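Local structure of putative sugar isomerase (Parabacteroides distasonis, 3LMZ) at residues Pro12-Leu20 / Ile247-Thr257; Leu154-Gly165 / Tyr181-Lys191. The protein is probably a sugar isomerase or epimerase with a xylose isomerase-like TIM barrel, its substrate not established. All blocks are in the same frame, centred on the assembly; numbering follows the deposited sequence.

Contact 1 (Pro12-Leu20 / Ile247-Thr257); sequences PKAVNPFHL and IGYFKAVSDLT
Two direct hydrogen bonds tie Ala14 and Asn16 to the last turn of the helix that ends at Leu256. Ala14 N donates a hydrogen bond to Asp255 O at 2.9 Å, and the small CB of Ala14 lets the backbone come this close, resting 3.5 Å from Ser254 O. Asn16 ND2 bonds to that same Ser254 O at 2.9 Å, almost straight (N-H...O 176°); the oxygen lies in the plane of the amide, but the nitrogen stands above the carbonyl plane. The OD1 end of the amide is held by Arg220. Water 1 joins Pro12 O to Asp255 O.

Among the charged groups, Lys13 lies alongside Asp255, its CE 3.3 Å from Asp255 OD2. CG beside the backbone N (chi1 -63°) and an extended chain beyond it lay the methylenes along the carboxylate. The salt bridge is long (Lys13 NZ to Asp255 OD2 3.8 Å), and water 2 spans the pair; Lys13 NZ also bonds Gly206 of the second subunit, and Asp255 OD2 bonds Tyr249 of that subunit.

Apolar packing takes over toward the strand. Phe18 CE1 meets Phe250 CE2 at 3.7 Å with the rings oblique, while Ser254 OG, bonded to Phe250 O, sits at the edge of the Phe18 ring. Leu20 slides past Phe250, and its CD1 also meets Ile247 CD1. The C-terminal helix thus covers the TIM-barrel seam where strand 19-22 meets strand 227-230.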
loop_
_atom_site.group_PDB
_atom_site.type_symbol
_atom_site.label_atom_id
_atom_site.label_comp_id
_atom_site.label_asym_id
_atom_site.label_seq_id
_atom_site.Cartn_x
_atom_site.Cartn_y
_atom_site.Cartn_z
ATOM N N PRO A 12 -16.376 -10.433 -3.225
ATOM C CA PRO A 12 -16.747 -9.024 -3.388
ATOM C C PRO A 12 -16.155 -8.175 -2.305
ATOM O O PRO A 12 -16.143 -8.609 -1.175
ATOM C CB PRO A 12 -18.290 -9.053 -3.243
ATOM C CG PRO A 12 -18.674 -10.374 -3.613
ATOM C CD PRO A 12 -17.572 -11.298 -3.165
ATOM N N LYS A 13 -15.711 -6.976 -2.665
ATOM C CA LYS A 13 -15.230 -6.034 -1.652
ATOM C C LYS A 13 -16.369 -5.543 -0.770
ATOM O O LYS A 13 -17.476 -5.308 -1.255
ATOM C CB LYS A 13 -14.548 -4.850 -2.275
ATOM C CG LYS A 13 -13.306 -5.265 -3.036
ATOM C CD LYS A 13 -12.609 -4.144 -3.751
ATOM C CE LYS A 13 -11.343 -4.632 -4.390
ATOM N NZ LYS A 13 -10.665 -3.526 -5.080
ATOM N N ALA A 14 -16.075 -5.424 0.526
ATOM C CA ALA A 14 -17.058 -4.951 1.508
ATOM C C ALA A 14 -17.538 -3.540 1.191
ATOM O O ALA A 14 -16.829 -2.741 0.576
ATOM C CB ALA A 14 -16.483 -5.044 2.936
ATOM N N VAL A 15 -18.796 -3.285 1.550
ATOM C CA VAL A 15 -19.414 -1.957 1.406
ATOM C C VAL A 15 -19.126 -1.144 2.637
ATOM O O VAL A 15 -19.209 -1.665 3.744
ATOM C CB VAL A 15 -20.955 -2.093 1.200
ATOM C CG1 VAL A 15 -21.645 -0.734 1.171
ATOM C CG2 VAL A 15 -21.240 -2.897 -0.077
ATOM N N ASN A 16 -18.715 0.112 2.442
ATOM C CA ASN A 16 -18.417 1.000 3.566
ATOM C C ASN A 16 -19.112 2.322 3.374
ATOM O O ASN A 16 -19.295 2.781 2.261
ATOM C CB ASN A 16 -16.907 1.263 3.641
ATOM C CG ASN A 16 -16.116 -0.004 3.964
ATOM O OD1 ASN A 16 -16.256 -0.539 5.063
ATOM N ND2 ASN A 16 -15.273 -0.480 3.027
ATOM N N PRO A 17 -19.557 2.944 4.461
ATOM C CA PRO A 17 -20.308 4.216 4.351
ATOM C C PRO A 17 -19.469 5.481 4.164
ATOM O O PRO A 17 -20.005 6.548 3.814
ATOM C CB PRO A 17 -21.014 4.302 5.697
ATOM C CG PRO A 17 -20.088 3.610 6.661
ATOM C CD PRO A 17 -19.454 2.458 5.851
ATOM N N PHE A 18 -18.204 5.376 4.553
ATOM C CA PHE A 18 -17.261 6.463 4.494
ATOM C C PHE A 18 -16.603 6.582 3.110
ATOM O O PHE A 18 -16.653 5.664 2.304
ATOM C CB PHE A 18 -16.199 6.294 5.609
ATOM C CG PHE A 18 -15.219 5.197 5.318
ATOM C CD1 PHE A 18 -14.191 5.384 4.413
ATOM C CD2 PHE A 18 -15.354 3.981 5.894
ATOM C CE1 PHE A 18 -13.313 4.365 4.092
ATOM C CE2 PHE A 18 -14.382 2.916 5.547
ATOM C CZ PHE A 18 -13.426 3.160 4.682
ATOM N N HIS A 19 -15.930 7.702 2.891
ATOM C CA HIS A 19 -15.208 7.970 1.655
ATOM C C HIS A 19 -13.719 8.199 1.973
ATOM O O HIS A 19 -13.364 8.943 2.881
ATOM C CB HIS A 19 -15.767 9.205 1.012
ATOM C CG HIS A 19 -17.249 9.171 0.844
ATOM N ND1 HIS A 19 -17.837 8.497 -0.198
ATOM C CD2 HIS A 19 -18.257 9.677 1.601
ATOM C CE1 HIS A 19 -19.150 8.625 -0.098
ATOM N NE2 HIS A 19 -19.431 9.324 0.987
ATOM N N LEU A 20 -12.834 7.586 1.203
ATOM C CA LEU A 20 -11.405 7.752 1.324
ATOM C C LEU A 20 -10.959 9.079 0.691
ATOM O O LEU A 20 -11.260 9.384 -0.474
ATOM C CB LEU A 20 -10.687 6.588 0.624
ATOM C CG LEU A 20 -9.159 6.580 0.691
ATOM C CD1 LEU A 20 -8.619 6.616 2.130
ATOM C CD2 LEU A 20 -8.562 5.326 0.021
ATOM N N ILE A 247 -2.140 3.706 1.947
ATOM C CA ILE A 247 -3.369 3.630 1.191
ATOM C C ILE A 247 -3.673 2.171 0.829
ATOM O O ILE A 247 -4.829 1.697 0.935
ATOM C CB ILE A 247 -3.330 4.594 -0.033
ATOM C CG1 ILE A 247 -3.390 6.058 0.423
ATOM C CG2 ILE A 247 -4.423 4.206 -1.027
ATOM C CD1 ILE A 247 -4.628 6.485 1.216
ATOM N N GLY A 248 -2.673 1.444 0.365
ATOM C CA GLY A 248 -2.889 0.033 0.080
ATOM C C GLY A 248 -3.354 -0.780 1.255
ATOM O O GLY A 248 -4.256 -1.553 1.154
ATOM N N TYR A 249 -2.699 -0.585 2.401
ATOM C CA TYR A 249 -3.054 -1.296 3.600
ATOM C C TYR A 249 -4.515 -0.930 3.960
ATOM O O TYR A 249 -5.373 -1.760 4.252
ATOM C CB TYR A 249 -2.111 -1.020 4.734
ATOM C CG TYR A 249 -2.141 -2.046 5.859
ATOM C CD1 TYR A 249 -3.139 -2.039 6.787
ATOM C CD2 TYR A 249 -1.150 -3.036 5.952
ATOM C CE1 TYR A 249 -3.195 -3.046 7.795
ATOM C CE2 TYR A 249 -1.189 -3.994 6.926
ATOM C CZ TYR A 249 -2.211 -4.007 7.838
ATOM O OH TYR A 249 -2.245 -4.986 8.797
ATOM N N PHE A 250 -4.859 0.353 3.965
ATOM C CA PHE A 250 -6.182 0.809 4.363
ATOM C C PHE A 250 -7.240 0.320 3.380
ATOM O O PHE A 250 -8.383 -0.025 3.779
ATOM C CB PHE A 250 -6.218 2.341 4.445
ATOM C CG PHE A 250 -7.500 2.889 5.021
ATOM C CD1 PHE A 250 -7.687 2.937 6.376
ATOM C CD2 PHE A 250 -8.513 3.299 4.190
ATOM C CE1 PHE A 250 -8.883 3.432 6.921
ATOM C CE2 PHE A 250 -9.715 3.766 4.727
ATOM C CZ PHE A 250 -9.889 3.811 6.075
ATOM N N LYS A 251 -6.940 0.306 2.071
ATOM C CA LYS A 251 -7.909 -0.217 1.103
ATOM C C LYS A 251 -8.242 -1.696 1.432
ATOM O O LYS A 251 -9.391 -2.126 1.416
ATOM C CB LYS A 251 -7.397 -0.122 -0.327
ATOM C CG LYS A 251 -7.447 1.274 -0.941
ATOM C CD LYS A 251 -6.828 1.253 -2.353
ATOM C CE LYS A 251 -6.907 2.582 -3.063
ATOM N NZ LYS A 251 -6.353 2.496 -4.480
ATOM N N ALA A 252 -7.192 -2.468 1.718
ATOM C CA ALA A 252 -7.399 -3.857 2.058
ATOM C C ALA A 252 -8.225 -4.033 3.298
ATOM O O ALA A 252 -9.135 -4.845 3.301
ATOM C CB ALA A 252 -6.073 -4.618 2.193
ATOM N N VAL A 253 -7.909 -3.297 4.366
ATOM C CA VAL A 253 -8.744 -3.373 5.578
ATOM C C VAL A 253 -10.211 -3.031 5.257
ATOM O O VAL A 253 -11.128 -3.719 5.700
ATOM C CB VAL A 253 -8.221 -2.513 6.730
ATOM C CG1 VAL A 253 -9.163 -2.633 7.962
ATOM C CG2 VAL A 253 -6.835 -2.924 7.101
ATOM N N SER A 254 -10.405 -2.028 4.405
ATOM C CA SER A 254 -11.780 -1.567 4.031
ATOM C C SER A 254 -12.539 -2.677 3.279
ATOM O O SER A 254 -13.745 -2.878 3.459
ATOM C CB SER A 254 -11.697 -0.344 3.141
ATOM O OG SER A 254 -11.101 0.732 3.851
ATOM N N ASP A 255 -11.784 -3.392 2.432
ATOM C CA ASP A 255 -12.360 -4.388 1.549
ATOM C C ASP A 255 -12.696 -5.711 2.245
ATOM O O ASP A 255 -13.678 -6.412 1.888
ATOM C CB ASP A 255 -11.381 -4.757 0.419
ATOM C CG ASP A 255 -11.180 -3.663 -0.593
ATOM O OD1 ASP A 255 -11.935 -2.654 -0.588
ATOM O OD2 ASP A 255 -10.200 -3.827 -1.370
ATOM N N LEU A 256 -11.858 -6.101 3.213
ATOM C CA LEU A 256 -11.825 -7.470 3.753
ATOM C C LEU A 256 -12.405 -7.583 5.157
ATOM O O LEU A 256 -12.655 -8.708 5.647
ATOM C CB LEU A 256 -10.375 -7.983 3.731
ATOM C CG LEU A 256 -9.707 -8.129 2.343
ATOM C CD1 LEU A 256 -8.268 -8.505 2.549
ATOM C CD2 LEU A 256 -10.426 -9.149 1.429
ATOM N N THR A 257 -12.593 -6.443 5.829
ATOM C CA THR A 257 -13.099 -6.457 7.208
ATOM C C THR A 257 -14.599 -6.684 7.119
ATOM O O THR A 257 -15.302 -6.237 6.205
ATOM C CB THR A 257 -12.786 -5.144 7.942
ATOM O OG1 THR A 257 -11.374 -5.041 8.069
ATOM C CG2 THR A 257 -13.417 -5.117 9.330
ATOM O OXT THR A 257 -15.174 -7.357 7.990
HETATM O O HOH W 1 -13.939 -8.786 0.403
HETATM O O HOH W 2 -9.807 -1.679 -2.884
HETATM O O HOH W 3 -14.314 -1.643 0.107
#

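Contact 2 (Leu154-Gly165 / Tyr181-Lys191); sequences LDPRIGMCLDVG and YHTRVFDMHIK
Arg184 NH1 is gripped by two carbonyls, donating to Ile158 O at 2.7 Å and Asp155 O at 2.8 Å, while Arg184 NH2 reaches Leu154 O at 3.0 Å. The chain, extended from CG to NE, carries the guanidinium to the type I turn at Asp155 to Ile158, where three acceptors at its edge fix its rotation. With an alanine at Arg184 all three bonds are gone, which would probably leave Leu154 O and Ile158 O without this partner and the turn less firmly held. Asp155 braces the turn, its carboxylate gripped side-on by Arg157.

Beyond the turn two parallel strands pair, with a beta bulge at Phe186, the extra residue between the pairs Met160-Val185 and Cys161-Asp187. Gly159 suits the tight start: its CA lies 3.2 Å from Arg184 O, and a CB would run into that oxygen and the Phe186 ring. Met160 and Met188, both selenomethionine, join Leu162 and Val185 on an apolar face.

Cys161, Asp187, Asp163 and His189 line the other face. Cys161 SG sits over the His189 ring, 3.6 Å from its centroid. Asp163 OD2 accepts from Lys191 NZ through its syn lone pair, at 2.7 Å; His132 also bonds this oxygen. Asp163, Glu231 and Glu233 surround Lys191 NZ and fix where it points, a polar cluster at the C-terminal ends of the strands, consistent with a place for a polar ligand.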
loop_
_atom_site.group_PDB
_atom_site.type_symbol
_atom_site.label_atom_id
_atom_site.label_comp_id
_atom_site.label_asym_id
_atom_site.label_seq_id
_atom_site.Cartn_x
_atom_site.Cartn_y
_atom_site.Cartn_z
ATOM N N LEU A 154 -23.451 23.188 22.320
ATOM C CA LEU A 154 -23.523 24.187 21.280
ATOM C C LEU A 154 -24.267 23.629 20.044
ATOM O O LEU A 154 -24.784 22.518 20.071
ATOM C CB LEU A 154 -22.128 24.679 20.899
ATOM C CG LEU A 154 -21.317 25.273 22.067
ATOM C CD1 LEU A 154 -19.976 25.754 21.543
ATOM C CD2 LEU A 154 -22.123 26.396 22.802
ATOM N N ASP A 155 -24.310 24.388 18.973
ATOM C CA ASP A 155 -25.057 23.999 17.801
ATOM C C ASP A 155 -24.622 22.576 17.352
ATOM O O ASP A 155 -23.427 22.252 17.371
ATOM C CB ASP A 155 -24.738 24.990 16.680
ATOM C CG ASP A 155 -25.671 24.881 15.510
ATOM O OD1 ASP A 155 -25.516 23.886 14.754
ATOM O OD2 ASP A 155 -26.579 25.752 15.378
ATOM N N PRO A 156 -25.595 21.754 16.927
ATOM C CA PRO A 156 -25.301 20.401 16.469
ATOM C C PRO A 156 -24.321 20.312 15.297
ATOM O O PRO A 156 -23.730 19.235 15.066
ATOM C CB PRO A 156 -26.657 19.896 16.049
ATOM C CG PRO A 156 -27.601 20.627 16.828
ATOM C CD PRO A 156 -27.044 21.996 17.024
ATOM N N ARG A 157 -24.153 21.403 14.520
ATOM C CA ARG A 157 -23.239 21.436 13.399
ATOM C C ARG A 157 -21.747 21.655 13.733
ATOM O O ARG A 157 -20.917 21.652 12.846
ATOM C CB ARG A 157 -23.740 22.457 12.383
ATOM C CG ARG A 157 -25.029 22.065 11.673
ATOM C CD ARG A 157 -25.674 23.231 10.979
ATOM N NE ARG A 157 -26.186 24.206 11.947
ATOM C CZ ARG A 157 -27.028 25.186 11.667
ATOM N NH1 ARG A 157 -27.516 25.365 10.436
ATOM N NH2 ARG A 157 -27.466 25.994 12.644
ATOM N N ILE A 158 -21.439 21.837 15.022
ATOM C CA ILE A 158 -20.094 21.957 15.506
ATOM C C ILE A 158 -19.660 20.634 16.131
ATOM O O ILE A 158 -20.309 20.077 16.985
ATOM C CB ILE A 158 -19.928 23.059 16.533
ATOM C CG1 ILE A 158 -20.448 24.402 16.016
ATOM C CG2 ILE A 158 -18.462 23.143 16.889
ATOM C CD1 ILE A 158 -20.480 25.546 17.073
ATOM N N GLY A 159 -18.557 20.092 15.627
ATOM C CA GLY A 159 -18.003 18.848 16.158
ATOM C C GLY A 159 -16.496 18.775 15.988
ATOM O O GLY A 159 -15.800 19.771 16.059
HETATM N N MSE A 160 -16.061 17.572 15.668
HETATM C CA MSE A 160 -14.641 17.222 15.582
HETATM C C MSE A 160 -14.265 16.605 14.251
HETATM O O MSE A 160 -15.074 15.978 13.560
HETATM C CB MSE A 160 -14.213 16.252 16.716
HETATM C CG MSE A 160 -14.747 14.821 16.591
HETATM SE SE MSE A 160 -14.295 13.809 18.152
HETATM C CE MSE A 160 -15.568 14.610 19.332
ATOM N N CYS A 161 -12.980 16.847 13.910
ATOM C CA CYS A 161 -12.187 16.063 12.955
ATOM C C CYS A 161 -11.458 15.076 13.862
ATOM O O CYS A 161 -10.510 15.424 14.607
ATOM C CB CYS A 161 -11.216 16.962 12.148
ATOM S SG CYS A 161 -10.149 15.890 11.206
ATOM N N LEU A 162 -12.004 13.858 13.865
ATOM C CA LEU A 162 -11.477 12.808 14.739
ATOM C C LEU A 162 -10.158 12.377 14.134
ATOM O O LEU A 162 -10.109 11.688 13.120
ATOM C CB LEU A 162 -12.402 11.601 14.889
ATOM C CG LEU A 162 -11.824 10.407 15.632
ATOM C CD1 LEU A 162 -11.442 10.755 17.032
ATOM C CD2 LEU A 162 -12.815 9.279 15.551
ATOM N N ASP A 163 -9.071 12.716 14.812
ATOM C CA ASP A 163 -7.718 12.328 14.368
ATOM C C ASP A 163 -7.363 11.093 15.200
ATOM O O ASP A 163 -7.064 11.157 16.392
ATOM C CB ASP A 163 -6.743 13.486 14.585
ATOM C CG ASP A 163 -5.348 13.209 14.006
ATOM O OD1 ASP A 163 -4.829 12.096 14.302
ATOM O OD2 ASP A 163 -4.880 14.118 13.236
ATOM N N VAL A 164 -7.325 9.958 14.546
ATOM C CA VAL A 164 -7.210 8.717 15.270
ATOM C C VAL A 164 -5.813 8.590 15.894
ATOM O O VAL A 164 -5.662 8.038 16.985
ATOM C CB VAL A 164 -7.544 7.542 14.375
ATOM C CG1 VAL A 164 -8.985 7.709 13.830
ATOM C CG2 VAL A 164 -6.511 7.271 13.204
ATOM N N GLY A 165 -4.801 9.147 15.208
ATOM C CA GLY A 165 -3.438 9.050 15.679
ATOM C C GLY A 165 -3.198 9.919 16.882
ATOM O O GLY A 165 -2.629 9.490 17.906
ATOM N N TYR A 181 -19.036 9.476 20.416
ATOM C CA TYR A 181 -19.111 10.874 19.930
ATOM C C TYR A 181 -19.568 11.020 18.495
ATOM O O TYR A 181 -19.546 12.115 17.965
ATOM C CB TYR A 181 -17.761 11.575 20.117
ATOM C CG TYR A 181 -17.197 11.511 21.529
ATOM C CD1 TYR A 181 -18.038 11.673 22.633
ATOM C CD2 TYR A 181 -15.841 11.372 21.778
ATOM C CE1 TYR A 181 -17.542 11.641 23.960
ATOM C CE2 TYR A 181 -15.345 11.307 23.093
ATOM C CZ TYR A 181 -16.201 11.476 24.175
ATOM O OH TYR A 181 -15.727 11.449 25.471
ATOM N N HIS A 182 -19.909 9.913 17.846
ATOM C CA HIS A 182 -20.269 9.926 16.411
ATOM C C HIS A 182 -21.224 10.993 15.940
ATOM O O HIS A 182 -21.062 11.496 14.820
ATOM C CB HIS A 182 -20.748 8.532 15.922
ATOM C CG HIS A 182 -22.083 8.131 16.427
ATOM N ND1 HIS A 182 -22.276 7.520 17.646
ATOM C CD2 HIS A 182 -23.312 8.295 15.879
ATOM C CE1 HIS A 182 -23.572 7.342 17.836
ATOM N NE2 HIS A 182 -24.218 7.805 16.778
ATOM N N THR A 183 -22.160 11.407 16.798
ATOM C CA THR A 183 -23.105 12.443 16.389
ATOM C C THR A 183 -22.436 13.804 16.094
ATOM O O THR A 183 -23.015 14.675 15.398
ATOM C CB THR A 183 -24.212 12.626 17.442
ATOM O OG1 THR A 183 -23.625 12.908 18.728
ATOM C CG2 THR A 183 -25.058 11.319 17.550
ATOM N N ARG A 184 -21.224 13.992 16.608
ATOM C CA ARG A 184 -20.427 15.180 16.309
ATOM C C ARG A 184 -19.074 14.860 15.651
ATOM O O ARG A 184 -18.164 15.620 15.824
ATOM C CB ARG A 184 -20.216 15.987 17.593
ATOM C CG ARG A 184 -21.520 16.594 18.087
ATOM C CD ARG A 184 -21.311 17.354 19.361
ATOM N NE ARG A 184 -22.530 17.951 19.899
ATOM C CZ ARG A 184 -23.040 19.141 19.559
ATOM N NH1 ARG A 184 -22.481 19.905 18.647
ATOM N NH2 ARG A 184 -24.150 19.591 20.160
ATOM N N VAL A 185 -18.913 13.714 14.968
ATOM C CA VAL A 185 -17.695 13.469 14.182
ATOM C C VAL A 185 -18.035 13.768 12.711
ATOM O O VAL A 185 -18.816 13.035 12.061
ATOM C CB VAL A 185 -17.176 12.024 14.325
ATOM C CG1 VAL A 185 -15.977 11.749 13.400
ATOM C CG2 VAL A 185 -16.816 11.717 15.821
ATOM N N PHE A 186 -17.463 14.863 12.191
ATOM C CA PHE A 186 -17.823 15.333 10.853
ATOM C C PHE A 186 -16.732 15.125 9.831
ATOM O O PHE A 186 -16.934 15.348 8.639
ATOM C CB PHE A 186 -18.328 16.798 10.917
ATOM C CG PHE A 186 -19.564 16.958 11.778
ATOM C CD1 PHE A 186 -20.632 16.058 11.688
ATOM C CD2 PHE A 186 -19.638 17.959 12.735
ATOM C CE1 PHE A 186 -21.754 16.190 12.481
ATOM C CE2 PHE A 186 -20.743 18.062 13.531
ATOM C CZ PHE A 186 -21.789 17.183 13.402
ATOM N N ASP A 187 -15.554 14.770 10.318
ATOM C CA ASP A 187 -14.395 14.486 9.452
ATOM C C ASP A 187 -13.463 13.596 10.244
ATOM O O ASP A 187 -13.587 13.451 11.474
ATOM C CB ASP A 187 -13.694 15.782 9.045
ATOM C CG ASP A 187 -12.651 15.613 7.952
ATOM O OD1 ASP A 187 -13.037 15.144 6.879
ATOM O OD2 ASP A 187 -11.559 16.117 8.157
HETATM N N MSE A 188 -12.508 12.970 9.553
HETATM C CA MSE A 188 -11.585 12.095 10.240
HETATM C C MSE A 188 -10.252 12.175 9.500
HETATM O O MSE A 188 -10.231 12.131 8.273
HETATM C CB MSE A 188 -12.058 10.651 10.175
HETATM C CG MSE A 188 -11.338 9.708 11.110
HETATM SE SE MSE A 188 -11.989 7.864 10.929
HETATM C CE MSE A 188 -13.893 8.387 11.423
ATOM N N HIS A 189 -9.169 12.250 10.284
ATOM C CA HIS A 189 -7.813 12.014 9.763
ATOM C C HIS A 189 -7.419 10.610 10.189
ATOM O O HIS A 189 -7.302 10.304 11.405
ATOM C CB HIS A 189 -6.834 13.081 10.286
ATOM C CG HIS A 189 -7.051 14.433 9.682
ATOM N ND1 HIS A 189 -6.224 15.511 9.924
ATOM C CD2 HIS A 189 -7.959 14.851 8.766
ATOM C CE1 HIS A 189 -6.648 16.548 9.208
ATOM N NE2 HIS A 189 -7.694 16.177 8.493
ATOM N N ILE A 190 -7.089 9.799 9.182
ATOM C CA ILE A 190 -6.510 8.466 9.372
ATOM C C ILE A 190 -5.012 8.596 9.264
ATOM O O ILE A 190 -4.503 9.410 8.480
ATOM C CB ILE A 190 -7.102 7.394 8.420
ATOM C CG1 ILE A 190 -6.991 7.807 6.953
ATOM C CG2 ILE A 190 -8.592 7.135 8.784
ATOM C CD1 ILE A 190 -7.246 6.671 6.016
ATOM N N LYS A 191 -4.314 7.846 10.114
ATOM C CA LYS A 191 -2.852 7.817 10.206
ATOM C C LYS A 191 -2.568 6.729 11.237
ATOM O O LYS A 191 -3.501 6.246 11.931
ATOM C CB LYS A 191 -2.274 9.174 10.687
ATOM C CG LYS A 191 -2.886 9.655 12.015
ATOM C CD LYS A 191 -2.358 11.019 12.463
ATOM C CE LYS A 191 -2.788 12.127 11.535
ATOM N NZ LYS A 191 -2.474 13.497 12.174
HETATM O O HOH W 4 -24.519 16.941 16.041
#

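Overall arrangement
Contacts 1 and 2 belong to the same curled sheet, their centres about 20 Å apart. Ile190, on the strand of contact 2, joins them: its CD1 packs against Phe250 CE1 at 3.7 Å and against Leu20 CD1 at 4.1 Å. Contact 1 brings the lead-in to the first strand against the C-terminal helix at the barrel's periphery, about 17 Å from the chain centre, and reaches the second subunit. Contact 2 lies deeper, about 9 Å from that centre, and pairs two neighbouring strands. The Lys191 side chain is about 3 Å from a bound citrate, probably from the crystallisation liquor, consistent with a pocket at the C-terminal ends of the strands, as expected for this fold.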